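Local coordinates for COMB10 (Helicobacter pylori, PDB 2BHV), which forms a core subunit of the Com type IV secretion system of the bacterial envelope, as a membrane protein of the TrbI/VirB10 family, at the interface of chains A and B. Residues are numbered along the deposited sequence; one frame, centred on the assembly and turned at random. Chains: chain A/B, COMB10.

Contact 1: the interface of chains A and B. Residues chain A 100-103, 216; chain B 196-197, 200-201, 204.
At this two-fold interface between copies of the VirB10-family periplasmic domain, which may not be the biological one, helix 196-206 of chain B lies against the segment A:Glu100 to A:Leu103, which runs into strand 103-111 of chain A. Two asparagines one helical turn apart make the main polar grip, each clasping a single residue's backbone with both ends of its amide. B:Asn201 takes the N-H of A:Tyr101 on an OD1 lone pair at 3.1 Å and returns ND2 to the carbonyl O of A:Tyr101 at 2.9 Å. That oxygen lies in the plane of the B:Asn201 amide, although ND2 stands above the plane of the backbone carbonyl. B:Asn197 repeats the pattern two residues on: its OD1 receives A:Leu103 N, and its ND2 meets a lone pair of A:Leu103 O at 2.7 Å. In both asparagines CG is anti to the carbonyl carbon (chi1 -79° and -81°), so the amides rise together from the helix. ND2 of B:Asn201 also bonds back to B:Asn197 O at 2.7 Å, a bent bond from above the carbonyl plane that helps fix the amide's rotation.

Apolar contacts lie alongside. A:Tyr101, its CG anti to the backbone N (chi1 166°), lays a ring face over B:Val200, whose CG2 sits 3.7 Å from the ring centroid, toward the CD1-CE1 rim. B:Ile196 offers its CG2 branch obliquely to A:Ile216 CD1 at 3.7 Å and to A:Leu103 CD1.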
loop_
_atom_site.group_PDB
_atom_site.type_symbol
_atom_site.label_atom_id
_atom_site.label_comp_id
_atom_site.label_asym_id
_atom_site.label_seq_id
_atom_site.Cartn_x
_atom_site.Cartn_y
_atom_site.Cartn_z
ATOM N N GLU A 100 5.581 5.107 2.243
ATOM C CA GLU A 100 5.350 6.536 2.470
ATOM C C GLU A 100 6.311 7.437 1.688
ATOM O O GLU A 100 7.452 7.062 1.393
ATOM C CB GLU A 100 5.423 6.865 3.965
ATOM C CG GLU A 100 5.162 8.341 4.301
ATOM C CD GLU A 100 4.491 8.537 5.656
ATOM O OE1 GLU A 100 4.610 7.644 6.524
ATOM O OE2 GLU A 100 3.836 9.590 5.850
ATOM N N TYR A 101 5.819 8.634 1.374
ATOM C CA TYR A 101 6.550 9.642 0.623
ATOM C C TYR A 101 6.862 10.803 1.574
ATOM O O TYR A 101 6.023 11.189 2.400
ATOM C CB TYR A 101 5.667 10.095 -0.542
ATOM C CG TYR A 101 6.072 11.365 -1.259
ATOM C CD1 TYR A 101 5.907 12.621 -0.664
ATOM C CD2 TYR A 101 6.573 11.317 -2.566
ATOM C CE1 TYR A 101 6.267 13.801 -1.347
ATOM C CE2 TYR A 101 6.934 12.484 -3.253
ATOM C CZ TYR A 101 6.775 13.719 -2.642
ATOM O OH TYR A 101 7.128 14.860 -3.324
ATOM N N ARG A 102 8.078 11.331 1.479
ATOM C CA ARG A 102 8.462 12.502 2.251
ATOM C C ARG A 102 9.348 13.424 1.442
ATOM O O ARG A 102 10.408 13.008 0.969
ATOM C CB ARG A 102 9.182 12.109 3.535
ATOM C CG ARG A 102 9.927 13.296 4.178
ATOM C CD ARG A 102 8.976 14.331 4.831
ATOM N NE ARG A 102 8.622 13.893 6.180
ATOM C CZ ARG A 102 9.468 13.897 7.218
ATOM N NH1 ARG A 102 10.717 14.346 7.059
ATOM N NH2 ARG A 102 9.071 13.475 8.425
ATOM N N LEU A 103 8.909 14.679 1.301
ATOM C CA LEU A 103 9.630 15.694 0.527
ATOM C C LEU A 103 9.969 16.833 1.444
ATOM O O LEU A 103 9.072 17.370 2.118
ATOM C CB LEU A 103 8.750 16.246 -0.605
ATOM C CG LEU A 103 9.328 16.890 -1.879
ATOM C CD1 LEU A 103 8.425 17.998 -2.362
ATOM C CD2 LEU A 103 10.746 17.399 -1.736
ATOM N N ILE A 216 6.648 16.300 -9.291
ATOM C CA ILE A 216 5.867 17.512 -9.242
ATOM C C ILE A 216 6.360 18.402 -10.385
ATOM O O ILE A 216 7.458 18.959 -10.318
ATOM C CB ILE A 216 5.982 18.170 -7.872
ATOM C CG1 ILE A 216 5.370 17.240 -6.814
ATOM C CG2 ILE A 216 5.262 19.513 -7.863
ATOM C CD1 ILE A 216 5.733 17.571 -5.406
ATOM N N ILE B 196 2.536 19.934 0.838
ATOM C CA ILE B 196 2.863 19.014 -0.246
ATOM C C ILE B 196 2.757 17.564 0.206
ATOM O O ILE B 196 1.936 16.799 -0.307
ATOM C CB ILE B 196 4.269 19.264 -0.841
ATOM C CG1 ILE B 196 4.374 20.668 -1.389
ATOM C CG2 ILE B 196 4.560 18.304 -1.979
ATOM C CD1 ILE B 196 5.536 20.841 -2.343
ATOM N N ASN B 197 3.580 17.186 1.174
ATOM C CA ASN B 197 3.648 15.800 1.573
ATOM C C ASN B 197 2.261 15.239 1.776
ATOM O O ASN B 197 1.999 14.080 1.461
ATOM C CB ASN B 197 4.465 15.648 2.846
ATOM C CG ASN B 197 5.948 15.691 2.589
ATOM O OD1 ASN B 197 6.519 14.771 1.998
ATOM N ND2 ASN B 197 6.591 16.755 3.053
ATOM N N VAL B 200 -0.104 14.462 -1.545
ATOM C CA VAL B 200 0.408 13.334 -2.320
ATOM C C VAL B 200 0.300 12.023 -1.573
ATOM O O VAL B 200 -0.004 11.003 -2.176
ATOM C CB VAL B 200 1.865 13.538 -2.854
ATOM C CG1 VAL B 200 1.980 14.839 -3.614
ATOM C CG2 VAL B 200 2.870 13.492 -1.736
ATOM N N ASN B 201 0.547 12.052 -0.262
ATOM C CA ASN B 201 0.347 10.871 0.576
ATOM C C ASN B 201 -1.133 10.551 0.639
ATOM O O ASN B 201 -1.520 9.387 0.718
ATOM C CB ASN B 201 0.926 11.057 1.981
ATOM C CG ASN B 201 2.440 10.825 2.040
ATOM O OD1 ASN B 201 2.943 9.741 1.720
ATOM N ND2 ASN B 201 3.166 11.844 2.478
ATOM N N LEU B 204 -1.842 8.630 -2.519
ATOM C CA LEU B 204 -1.204 7.331 -2.596
ATOM C C LEU B 204 -1.871 6.348 -1.666
ATOM O O LEU B 204 -2.203 5.229 -2.060
ATOM C CB LEU B 204 0.287 7.445 -2.273
ATOM C CG LEU B 204 1.232 8.063 -3.311
ATOM C CD1 LEU B 204 2.616 8.192 -2.704
ATOM C CD2 LEU B 204 1.296 7.251 -4.601
#

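Contact 2: the interface of chains A and B. Residues chain A 154-156, 158-159, 161; chain B 187, 191-196, 199-200.
Strand 152-156 of chain A meets the B:Gly193 to B:Gly195 loop ahead of helix 196-206, while the loop at A:Leu159 faces helix 182-189 of chain B. The first pairing is an antiparallel beta bridge, A:Leu155 with B:Gly195, between two copies of this VirB10-family domain. B:Ile196 N, at the start of its helix, gives a nearly straight bond to A:Thr154 O (3.3 Å), and B:Gly193 N reaches a lone pair of A:Thr156 O. Between them B:Met194 O accepts twice: A:Thr156 N comes nearly along the C=O axis at 2.7 Å, and the A:Thr156 OG1 hydroxyl comes from above the carbonyl plane, also at 2.7 Å. One residue thus grips that oxygen with backbone and side chain.

B:Gln187 supplies a second clasp. With CG anti to the carbonyl carbon (chi1 -61°) and the chain extended beyond it (chi2 170°), the side chain crosses those of A:Thr156 and A:Leu159 at about a right angle. OE1 takes A:Leu159 N at 2.7 Å, the donor above the amide carbonyl plane; NE2 gives a more bent bond to a lone pair of A:Leu159 O at 3.2 Å.

Methyl groups fill in around these bonds. A:Thr154 CG2 lies alongside B:Ile196, 3.6 Å from its CD1. The A:Ile161 side chain crosses B:Val200 obliquely, CD1 to CG1 3.7 Å, and also touches B:Val199 CG2, while A:Leu159 crosses B:Ile196 at about a right angle, CD1 meeting CG2.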
loop_
_atom_site.group_PDB
_atom_site.type_symbol
_atom_site.label_atom_id
_atom_site.label_comp_id
_atom_site.label_asym_id
_atom_site.label_seq_id
_atom_site.Cartn_x
_atom_site.Cartn_y
_atom_site.Cartn_z
ATOM N N THR A 154 5.980 24.614 2.469
ATOM C CA THR A 154 5.564 24.646 1.074
ATOM C C THR A 154 4.225 23.988 0.938
ATOM O O THR A 154 4.109 22.794 1.108
ATOM C CB THR A 154 6.578 23.945 0.183
ATOM O OG1 THR A 154 7.888 24.404 0.533
ATOM C CG2 THR A 154 6.307 24.237 -1.260
ATOM N N LEU A 155 3.217 24.797 0.623
ATOM C CA LEU A 155 1.817 24.365 0.566
ATOM C C LEU A 155 1.293 24.328 -0.861
ATOM O O LEU A 155 1.863 24.972 -1.741
ATOM C CB LEU A 155 0.965 25.310 1.401
ATOM C CG LEU A 155 1.009 25.273 2.939
ATOM C CD1 LEU A 155 2.213 24.569 3.550
ATOM C CD2 LEU A 155 0.871 26.670 3.505
ATOM N N THR A 156 0.205 23.589 -1.089
ATOM C CA THR A 156 -0.375 23.472 -2.428
ATOM C C THR A 156 -1.084 24.721 -2.825
ATOM O O THR A 156 -1.835 25.313 -2.023
ATOM C CB THR A 156 -1.496 22.470 -2.514
ATOM O OG1 THR A 156 -1.421 21.554 -1.431
ATOM C CG2 THR A 156 -1.447 21.768 -3.847
ATOM N N GLY A 158 -2.207 24.039 -6.158
ATOM C CA GLY A 158 -2.462 23.308 -7.387
ATOM C C GLY A 158 -1.174 22.731 -7.931
ATOM O O GLY A 158 -0.520 23.344 -8.786
ATOM N N LEU A 159 -0.801 21.560 -7.421
ATOM C CA LEU A 159 0.374 20.847 -7.907
ATOM C C LEU A 159 0.017 19.981 -9.109
ATOM O O LEU A 159 -1.023 19.316 -9.118
ATOM C CB LEU A 159 0.972 19.963 -6.810
ATOM C CG LEU A 159 1.425 20.615 -5.508
ATOM C CD1 LEU A 159 1.778 19.562 -4.463
ATOM C CD2 LEU A 159 2.586 21.559 -5.750
ATOM N N ILE A 161 0.913 16.771 -10.494
ATOM C CA ILE A 161 1.588 15.594 -9.953
ATOM C C ILE A 161 1.480 14.395 -10.876
ATOM O O ILE A 161 0.386 13.909 -11.134
ATOM C CB ILE A 161 1.040 15.196 -8.577
ATOM C CG1 ILE A 161 1.145 16.366 -7.590
ATOM C CG2 ILE A 161 1.790 13.974 -8.053
ATOM C CD1 ILE A 161 0.131 16.324 -6.469
ATOM N N GLN B 187 -7.172 19.432 -5.338
ATOM C CA GLN B 187 -6.386 20.419 -4.626
ATOM C C GLN B 187 -7.021 21.776 -4.682
ATOM O O GLN B 187 -6.996 22.504 -3.707
ATOM C CB GLN B 187 -4.973 20.481 -5.170
ATOM C CG GLN B 187 -4.235 19.184 -5.043
ATOM C CD GLN B 187 -2.938 19.188 -5.797
ATOM O OE1 GLN B 187 -2.087 20.038 -5.584
ATOM N NE2 GLN B 187 -2.772 18.228 -6.684
ATOM N N GLN B 191 -8.674 20.669 -1.182
ATOM C CA GLN B 191 -7.461 20.774 -0.338
ATOM C C GLN B 191 -6.425 21.886 -0.644
ATOM O O GLN B 191 -5.221 21.667 -0.548
ATOM C CB GLN B 191 -6.779 19.398 -0.190
ATOM C CG GLN B 191 -6.316 18.729 -1.483
ATOM C CD GLN B 191 -6.477 17.206 -1.455
ATOM O OE1 GLN B 191 -5.493 16.456 -1.406
ATOM N NE2 GLN B 191 -7.724 16.746 -1.490
ATOM N N SER B 192 -6.891 23.083 -0.974
ATOM C CA SER B 192 -5.982 24.216 -1.119
ATOM C C SER B 192 -5.406 24.604 0.220
ATOM O O SER B 192 -6.126 24.680 1.198
ATOM C CB SER B 192 -6.691 25.417 -1.706
ATOM O OG SER B 192 -5.948 26.571 -1.410
ATOM N N GLY B 193 -4.112 24.862 0.267
ATOM C CA GLY B 193 -3.475 25.251 1.516
ATOM C C GLY B 193 -2.792 24.089 2.196
ATOM O O GLY B 193 -1.868 24.276 2.959
ATOM N N MET B 194 -3.251 22.881 1.917
ATOM C CA MET B 194 -2.649 21.671 2.460
ATOM C C MET B 194 -1.162 21.604 2.055
ATOM O O MET B 194 -0.759 22.230 1.095
ATOM C CB MET B 194 -3.430 20.484 1.915
ATOM C CG MET B 194 -3.283 19.178 2.629
ATOM S SD MET B 194 -4.552 18.054 2.002
ATOM C CE MET B 194 -3.800 16.439 2.176
ATOM N N GLY B 195 -0.348 20.864 2.794
ATOM C CA GLY B 195 1.096 20.853 2.565
ATOM C C GLY B 195 1.468 19.744 1.614
ATOM O O GLY B 195 0.804 18.719 1.592
ATOM N N ILE B 196 2.536 19.934 0.838
ATOM C CA ILE B 196 2.863 19.014 -0.246
ATOM C C ILE B 196 2.757 17.564 0.206
ATOM O O ILE B 196 1.936 16.799 -0.307
ATOM C CB ILE B 196 4.269 19.264 -0.841
ATOM C CG1 ILE B 196 4.374 20.668 -1.389
ATOM C CG2 ILE B 196 4.560 18.304 -1.979
ATOM C CD1 ILE B 196 5.536 20.841 -2.343
ATOM N N VAL B 199 -0.986 16.151 0.530
ATOM C CA VAL B 199 -1.843 15.881 -0.627
ATOM C C VAL B 199 -1.412 14.625 -1.354
ATOM O O VAL B 199 -2.253 13.808 -1.719
ATOM C CB VAL B 199 -1.946 17.073 -1.636
ATOM C CG1 VAL B 199 -1.859 18.408 -0.928
ATOM C CG2 VAL B 199 -0.895 16.986 -2.694
ATOM N N VAL B 200 -0.104 14.462 -1.545
ATOM C CA VAL B 200 0.408 13.334 -2.320
ATOM C C VAL B 200 0.300 12.023 -1.573
ATOM O O VAL B 200 -0.004 11.003 -2.176
ATOM C CB VAL B 200 1.865 13.538 -2.854
ATOM C CG1 VAL B 200 1.980 14.839 -3.614
ATOM C CG2 VAL B 200 2.870 13.492 -1.736
#

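Contact 3: the interface of chains A and B. Residues chain A 180, 184, 203; chain B 158-162, 217.
Two isoleucines meet tip to tip at the apolar centre: CD1 of A:Ile203, on helix 196-209, stands 4.0 Å from CD1 of B:Ile161. Both have CG1 anti to the carbonyl carbon (chi1 -66° and -56°), which carries their ethyl arms toward each other. Away from this pair, A:Leu184, with CG anti to the backbone N (chi1 160°), sends its CD1 branch to the backbone of B:Gly158, 3.6 Å from CA, while its CB lies near B:Leu159 O.

Farther out, A:Phe180 lies over the backbone from B:Leu160 to B:Gly162. Its ring is not modelled, so only the stump to CB can be described. A:Phe180 N makes a weak hydrogen bond to B:Ile161 O at 3.3 Å.

At the polar rim the guanidinium of B:Arg217, on a chain bent at chi2, brings NH1 beside A:Phe180, 3.3 Å from CB. One guanidinium face is covered within its own chain by B:Gly162 CA, 4.2 Å above the plane and over its centre.

In the fold, the site lies where the C-terminal helical part of chain A, helices 184-190 and 196-209, rests on the body of chain B at the entry to strand 161-164.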
loop_
_atom_site.group_PDB
_atom_site.type_symbol
_atom_site.label_atom_id
_atom_site.label_comp_id
_atom_site.label_asym_id
_atom_site.label_seq_id
_atom_site.Cartn_x
_atom_site.Cartn_y
_atom_site.Cartn_z
ATOM N N PHE A 180 2.702 -16.841 -10.379
ATOM C CA PHE A 180 2.780 -16.363 -11.828
ATOM C C PHE A 180 4.241 -16.269 -12.268
ATOM O O PHE A 180 4.746 -15.162 -12.539
ATOM C CB PHE A 180 2.107 -14.882 -12.015
ATOM N N LEU A 184 5.808 -17.448 -7.241
ATOM C CA LEU A 184 5.897 -18.886 -6.956
ATOM C C LEU A 184 7.195 -19.406 -6.318
ATOM O O LEU A 184 7.161 -20.400 -5.594
ATOM C CB LEU A 184 5.583 -19.688 -8.232
ATOM C CG LEU A 184 6.007 -21.156 -8.407
ATOM C CD1 LEU A 184 5.150 -22.104 -7.592
ATOM C CD2 LEU A 184 5.942 -21.525 -9.872
ATOM N N ILE A 203 2.811 -11.115 -0.070
ATOM C CA ILE A 203 3.164 -10.592 -1.393
ATOM C C ILE A 203 2.633 -9.153 -1.578
ATOM O O ILE A 203 3.384 -8.257 -1.973
ATOM C CB ILE A 203 2.661 -11.516 -2.543
ATOM C CG1 ILE A 203 3.395 -12.867 -2.522
ATOM C CG2 ILE A 203 2.844 -10.839 -3.891
ATOM C CD1 ILE A 203 3.010 -13.815 -3.652
ATOM N N GLY B 158 2.787 -24.188 -3.755
ATOM C CA GLY B 158 3.173 -23.527 -4.989
ATOM C C GLY B 158 1.958 -23.018 -5.738
ATOM O O GLY B 158 1.463 -23.671 -6.651
ATOM N N LEU B 159 1.475 -21.848 -5.346
ATOM C CA LEU B 159 0.374 -21.193 -6.039
ATOM C C LEU B 159 0.879 -20.361 -7.213
ATOM O O LEU B 159 1.879 -19.646 -7.099
ATOM C CB LEU B 159 -0.391 -20.275 -5.085
ATOM C CG LEU B 159 -1.021 -20.836 -3.819
ATOM C CD1 LEU B 159 -1.498 -19.716 -2.924
ATOM C CD2 LEU B 159 -2.160 -21.769 -4.160
ATOM N N LEU B 160 0.173 -20.446 -8.333
ATOM C CA LEU B 160 0.428 -19.573 -9.468
ATOM C C LEU B 160 -0.442 -18.329 -9.364
ATOM O O LEU B 160 -1.615 -18.354 -9.744
ATOM C CB LEU B 160 0.172 -20.305 -10.788
ATOM C CG LEU B 160 1.353 -21.043 -11.424
ATOM C CD1 LEU B 160 1.626 -22.368 -10.719
ATOM C CD2 LEU B 160 1.062 -21.271 -12.889
ATOM N N ILE B 161 0.145 -17.246 -8.857
ATOM C CA ILE B 161 -0.618 -16.047 -8.502
ATOM C C ILE B 161 -0.415 -14.872 -9.449
ATOM O O ILE B 161 0.684 -14.325 -9.537
ATOM C CB ILE B 161 -0.273 -15.561 -7.087
ATOM C CG1 ILE B 161 -0.491 -16.678 -6.058
ATOM C CG2 ILE B 161 -1.106 -14.325 -6.736
ATOM C CD1 ILE B 161 0.340 -16.521 -4.793
ATOM N N GLY B 162 -1.494 -14.474 -10.123
ATOM C CA GLY B 162 -1.514 -13.277 -10.980
ATOM C C GLY B 162 -2.201 -12.133 -10.261
ATOM O O GLY B 162 -3.245 -12.319 -9.653
ATOM N N ARG B 217 -4.266 -19.126 -10.413
ATOM C CA ARG B 217 -4.474 -19.876 -11.659
ATOM C C ARG B 217 -4.660 -21.364 -11.431
ATOM O O ARG B 217 -4.144 -21.923 -10.464
ATOM C CB ARG B 217 -3.303 -19.671 -12.636
ATOM C CG ARG B 217 -3.447 -18.499 -13.619
ATOM C CD ARG B 217 -2.972 -17.201 -12.973
ATOM N NE ARG B 217 -2.431 -16.232 -13.931
ATOM C CZ ARG B 217 -1.130 -16.041 -14.176
ATOM N NH1 ARG B 217 -0.199 -16.760 -13.551
ATOM N NH2 ARG B 217 -0.756 -15.118 -15.061
#

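Contact 1 and contact 2 are neighbours, their C-alpha centres about 10 Å apart, and share B:Ile196 and B:Val200, so one helix of chain B serves both. The C-alpha centre of contact 3 lies about 32 Å from that of contact 1 and about 39 Å from that of contact 2; in contact 3 the roles reverse and chain A supplies the helices. It overlaps the twin of contact 2: the 158-161 segment is the receiving surface in both. The two chains exchange their helical arms across a two-fold axis, each gripping the other's body. The structure alone does not establish this dimer in the secretion system.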